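Long-range contact in heavy-metal chelation domain-containing protein (Pyrococcus horikoshii, PDB 3NPG), which is of unknown function but possibly chelates heavy metals through a Rossmann-like domain: residues Val212-Asn222 against Phe238-Val249. Numbering follows the deposited sequence.
Sequences VTHLASMKVTN and FESESIKYVIEV
Leu215 and Ile247 exchange both backbone hydrogen bonds within an antiparallel strand pair, 214-220 against 242-248, which closes one end of the mixed sheet of a Rossmann-like domain; strand 192-196 runs parallel along the far side of 214-220. The evidence for the register is a ladder of hydrogen-bonded pairs, Leu215 with Ile247, Ser217 with Tyr245 and Lys219 with Ile243, in which every backbone N and O facing the partner strand is satisfied. One rung is uneven: Tyr245 N reaches Ser217 O at 2.7 Å almost straight, whereas the return bond from Ser217 N to Tyr245 O bends to 139°. The ladder is extended by Val249 N, which donates to Thr213 O from above the carbonyl plane, 42° out of it. At the opposite end Glu241 O receives Thr221 N at 2.9 Å, supplemented by weak bonds from Thr221 OG1 and Asn222 N. Asn222 OD1 is spent on Lys225 N, capping helix 223-232.

Tyr245 CG sits between its backbone N and carbonyl carbon (chi1 65°), which folds the ring back over strand 214-220: Ser217 O lies over one face, 3.6 Å above the plane, and Lys219 N at the edge. Its OH meets Ser217 CB at 3.5 Å, but bonds weakly to Gln94 NE2, while Ser217 OG is held by Gly197 O. Were this tyrosine an alanine, the Ser217-Met218 backbone would probably lose its cover and Gln94 NE2 this weak acceptor.

On the other face, selenomethionine Met218 makes an oblique Met-aromatic contact with Phe238, SE lying 5.2 Å from the ring centroid. Beside it, Phe238 O accepts Glu241 N and Ser242 OG from opposite faces of its carbonyl plane, the hydroxyl at 3.2 Å.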
loop_
_atom_site.group_PDB
_atom_site.type_symbol
_atom_site.label_atom_id
_atom_site.label_comp_id
_atom_site.label_asym_id
_atom_site.label_seq_id
_atom_site.Cartn_x
_atom_site.Cartn_y
_atom_site.Cartn_z
ATOM N N VAL A 212 -25.890 -16.040 6.321
ATOM C CA VAL A 212 -24.846 -17.042 6.015
ATOM C C VAL A 212 -25.485 -18.425 5.885
ATOM O O VAL A 212 -26.228 -18.847 6.782
ATOM C CB VAL A 212 -23.706 -17.045 7.087
ATOM C CG1 VAL A 212 -22.650 -18.102 6.768
ATOM C CG2 VAL A 212 -23.066 -15.666 7.216
ATOM N N THR A 213 -25.231 -19.114 4.764
ATOM C CA THR A 213 -25.837 -20.429 4.510
ATOM C C THR A 213 -24.869 -21.577 4.788
ATOM O O THR A 213 -25.288 -22.630 5.269
ATOM C CB THR A 213 -26.403 -20.489 3.093
ATOM O OG1 THR A 213 -25.348 -20.222 2.162
ATOM C CG2 THR A 213 -27.565 -19.501 2.883
ATOM N N HIS A 214 -23.578 -21.384 4.469
ATOM C CA HIS A 214 -22.559 -22.419 4.643
ATOM C C HIS A 214 -21.287 -21.859 5.262
ATOM O O HIS A 214 -21.022 -20.659 5.163
ATOM C CB HIS A 214 -22.224 -23.080 3.286
ATOM C CG HIS A 214 -23.376 -23.794 2.654
ATOM N ND1 HIS A 214 -24.348 -23.110 1.950
ATOM C CD2 HIS A 214 -23.640 -25.118 2.587
ATOM C CE1 HIS A 214 -25.197 -24.032 1.525
ATOM N NE2 HIS A 214 -24.806 -25.254 1.872
ATOM N N LEU A 215 -20.476 -22.743 5.854
ATOM C CA LEU A 215 -19.155 -22.421 6.370
ATOM C C LEU A 215 -18.151 -23.379 5.762
ATOM O O LEU A 215 -18.264 -24.591 5.957
ATOM C CB LEU A 215 -19.122 -22.524 7.913
ATOM C CG LEU A 215 -19.572 -21.276 8.683
ATOM C CD1 LEU A 215 -19.762 -21.587 10.151
ATOM C CD2 LEU A 215 -18.576 -20.126 8.508
ATOM N N ALA A 216 -17.223 -22.857 4.947
ATOM C CA ALA A 216 -16.178 -23.676 4.333
ATOM C C ALA A 216 -14.845 -23.417 5.013
ATOM O O ALA A 216 -14.240 -22.362 4.814
ATOM C CB ALA A 216 -16.080 -23.379 2.853
ATOM N N SER A 217 -14.425 -24.338 5.878
ATOM C CA SER A 217 -13.199 -24.175 6.642
ATOM C C SER A 217 -12.430 -25.497 6.734
ATOM O O SER A 217 -12.665 -26.403 5.924
ATOM C CB SER A 217 -13.515 -23.644 8.034
ATOM O OG SER A 217 -12.345 -23.163 8.669
HETATM N N MSE A 218 -11.488 -25.601 7.700
HETATM C CA MSE A 218 -10.681 -26.807 7.887
HETATM C C MSE A 218 -10.378 -27.070 9.363
HETATM O O MSE A 218 -10.190 -26.129 10.139
HETATM C CB MSE A 218 -9.379 -26.723 7.076
HETATM C CG MSE A 218 -8.464 -25.570 7.501
HETATM SE SE MSE A 218 -7.073 -25.230 6.218
HETATM C CE MSE A 218 -8.192 -24.600 4.691
ATOM N N LYS A 219 -10.313 -28.353 9.748
ATOM C CA LYS A 219 -9.995 -28.742 11.115
ATOM C C LYS A 219 -8.599 -29.338 11.181
ATOM O O LYS A 219 -8.267 -30.215 10.383
ATOM C CB LYS A 219 -11.039 -29.737 11.663
ATOM C CG LYS A 219 -10.815 -30.110 13.131
ATOM C CD LYS A 219 -11.869 -31.058 13.643
ATOM C CE LYS A 219 -11.643 -31.404 15.090
ATOM N NZ LYS A 219 -12.668 -32.350 15.594
ATOM N N VAL A 220 -7.784 -28.873 12.142
ATOM C CA VAL A 220 -6.419 -29.367 12.334
ATOM C C VAL A 220 -6.434 -30.827 12.829
ATOM O O VAL A 220 -7.005 -31.116 13.883
ATOM C CB VAL A 220 -5.611 -28.446 13.283
ATOM C CG1 VAL A 220 -4.191 -28.957 13.453
ATOM C CG2 VAL A 220 -5.609 -27.005 12.779
ATOM N N THR A 221 -5.825 -31.744 12.050
ATOM C CA THR A 221 -5.764 -33.171 12.402
ATOM C C THR A 221 -4.539 -33.486 13.265
ATOM O O THR A 221 -4.606 -34.360 14.123
ATOM C CB THR A 221 -5.839 -34.051 11.138
ATOM O OG1 THR A 221 -4.842 -33.630 10.201
ATOM C CG2 THR A 221 -7.205 -34.016 10.490
ATOM N N ASN A 222 -3.416 -32.771 13.033
ATOM C CA ASN A 222 -2.195 -32.916 13.829
ATOM C C ASN A 222 -1.772 -31.541 14.337
ATOM O O ASN A 222 -1.223 -30.741 13.577
ATOM C CB ASN A 222 -1.068 -33.565 12.996
ATOM C CG ASN A 222 0.110 -34.067 13.817
ATOM O OD1 ASN A 222 0.615 -33.391 14.726
ATOM N ND2 ASN A 222 0.614 -35.233 13.462
ATOM N N PHE A 238 0.666 -25.983 6.954
ATOM C CA PHE A 238 -0.409 -25.983 7.944
ATOM C C PHE A 238 -1.689 -26.579 7.334
ATOM O O PHE A 238 -2.434 -27.276 8.022
ATOM C CB PHE A 238 -0.662 -24.543 8.450
ATOM C CG PHE A 238 -2.027 -24.309 9.050
ATOM C CD1 PHE A 238 -2.346 -24.809 10.307
ATOM C CD2 PHE A 238 -2.982 -23.548 8.379
ATOM C CE1 PHE A 238 -3.605 -24.582 10.868
ATOM C CE2 PHE A 238 -4.241 -23.320 8.941
ATOM C CZ PHE A 238 -4.545 -23.840 10.181
ATOM N N GLU A 239 -1.933 -26.297 6.037
ATOM C CA GLU A 239 -3.102 -26.779 5.300
ATOM C C GLU A 239 -3.059 -28.309 5.134
ATOM O O GLU A 239 -4.102 -28.964 5.199
ATOM C CB GLU A 239 -3.172 -26.089 3.923
ATOM C CG GLU A 239 -4.529 -26.173 3.252
ATOM C CD GLU A 239 -4.634 -25.387 1.958
ATOM O OE1 GLU A 239 -3.734 -25.529 1.098
ATOM O OE2 GLU A 239 -5.629 -24.646 1.796
ATOM N N SER A 240 -1.843 -28.877 4.945
ATOM C CA SER A 240 -1.660 -30.325 4.767
ATOM C C SER A 240 -1.879 -31.102 6.076
ATOM O O SER A 240 -2.087 -32.315 6.042
ATOM C CB SER A 240 -0.278 -30.627 4.197
ATOM O OG SER A 240 0.744 -30.224 5.092
ATOM N N GLU A 241 -1.837 -30.402 7.227
ATOM C CA GLU A 241 -2.061 -31.023 8.540
ATOM C C GLU A 241 -3.511 -30.805 8.996
ATOM O O GLU A 241 -3.818 -30.935 10.185
ATOM C CB GLU A 241 -1.073 -30.461 9.584
ATOM C CG GLU A 241 0.389 -30.738 9.261
ATOM C CD GLU A 241 0.798 -32.201 9.244
ATOM O OE1 GLU A 241 0.081 -33.033 9.848
ATOM O OE2 GLU A 241 1.884 -32.501 8.701
ATOM N N SER A 242 -4.404 -30.497 8.039
ATOM C CA SER A 242 -5.806 -30.230 8.322
ATOM C C SER A 242 -6.710 -30.916 7.306
ATOM O O SER A 242 -6.234 -31.367 6.262
ATOM C CB SER A 242 -6.071 -28.726 8.313
ATOM O OG SER A 242 -5.291 -28.057 9.291
ATOM N N ILE A 243 -8.022 -30.987 7.603
ATOM C CA ILE A 243 -9.015 -31.525 6.674
ATOM C C ILE A 243 -10.059 -30.470 6.340
ATOM O O ILE A 243 -10.658 -29.888 7.244
ATOM C CB ILE A 243 -9.654 -32.857 7.177
ATOM C CG1 ILE A 243 -10.122 -32.754 8.646
ATOM C CG2 ILE A 243 -8.700 -34.032 6.975
ATOM C CD1 ILE A 243 -11.592 -32.680 8.814
ATOM N N LYS A 244 -10.231 -30.174 5.044
ATOM C CA LYS A 244 -11.198 -29.180 4.586
ATOM C C LYS A 244 -12.626 -29.704 4.725
ATOM O O LYS A 244 -12.869 -30.885 4.506
ATOM C CB LYS A 244 -10.911 -28.780 3.133
ATOM C CG LYS A 244 -9.668 -27.908 2.969
ATOM C CD LYS A 244 -9.397 -27.587 1.504
ATOM C CE LYS A 244 -8.147 -26.762 1.333
ATOM N NZ LYS A 244 -7.817 -26.551 -0.101
ATOM N N TYR A 245 -13.574 -28.823 5.085
ATOM C CA TYR A 245 -14.979 -29.206 5.233
ATOM C C TYR A 245 -15.909 -28.079 4.832
ATOM O O TYR A 245 -15.544 -26.910 4.931
ATOM C CB TYR A 245 -15.289 -29.670 6.690
ATOM C CG TYR A 245 -15.134 -28.581 7.740
ATOM C CD1 TYR A 245 -16.172 -27.691 8.012
ATOM C CD2 TYR A 245 -13.984 -28.494 8.517
ATOM C CE1 TYR A 245 -16.035 -26.691 8.973
ATOM C CE2 TYR A 245 -13.844 -27.512 9.497
ATOM C CZ TYR A 245 -14.866 -26.603 9.711
ATOM O OH TYR A 245 -14.729 -25.636 10.679
ATOM N N VAL A 246 -17.132 -28.433 4.419
ATOM C CA VAL A 246 -18.201 -27.483 4.143
ATOM C C VAL A 246 -19.400 -27.872 5.007
ATOM O O VAL A 246 -19.912 -28.985 4.874
ATOM C CB VAL A 246 -18.578 -27.433 2.633
ATOM C CG1 VAL A 246 -19.785 -26.524 2.403
ATOM C CG2 VAL A 246 -17.392 -26.983 1.781
ATOM N N ILE A 247 -19.797 -26.994 5.945
ATOM C CA ILE A 247 -20.900 -27.286 6.861
ATOM C C ILE A 247 -22.037 -26.261 6.738
ATOM O O ILE A 247 -21.779 -25.078 6.564
ATOM C CB ILE A 247 -20.384 -27.464 8.333
ATOM C CG1 ILE A 247 -21.498 -28.008 9.263
ATOM C CG2 ILE A 247 -19.745 -26.162 8.888
ATOM C CD1 ILE A 247 -20.992 -28.765 10.475
ATOM N N GLU A 248 -23.294 -26.734 6.758
ATOM C CA GLU A 248 -24.463 -25.856 6.675
ATOM C C GLU A 248 -24.692 -25.126 7.995
ATOM O O GLU A 248 -24.359 -25.656 9.061
ATOM C CB GLU A 248 -25.715 -26.654 6.298
ATOM C CG GLU A 248 -25.870 -26.884 4.810
ATOM C CD GLU A 248 -27.171 -27.560 4.421
ATOM O OE1 GLU A 248 -27.115 -28.699 3.907
ATOM O OE2 GLU A 248 -28.247 -26.961 4.652
ATOM N N VAL A 249 -25.292 -23.922 7.930
ATOM C CA VAL A 249 -25.620 -23.128 9.120
ATOM C C VAL A 249 -27.142 -23.147 9.369
ATOM O O VAL A 249 -27.905 -22.844 8.426
ATOM C CB VAL A 249 -25.074 -21.680 9.013
ATOM C CG1 VAL A 249 -25.576 -20.817 10.169
ATOM C CG2 VAL A 249 -23.548 -21.671 8.950
ATOM O OXT VAL A 249 -27.560 -23.493 10.495
#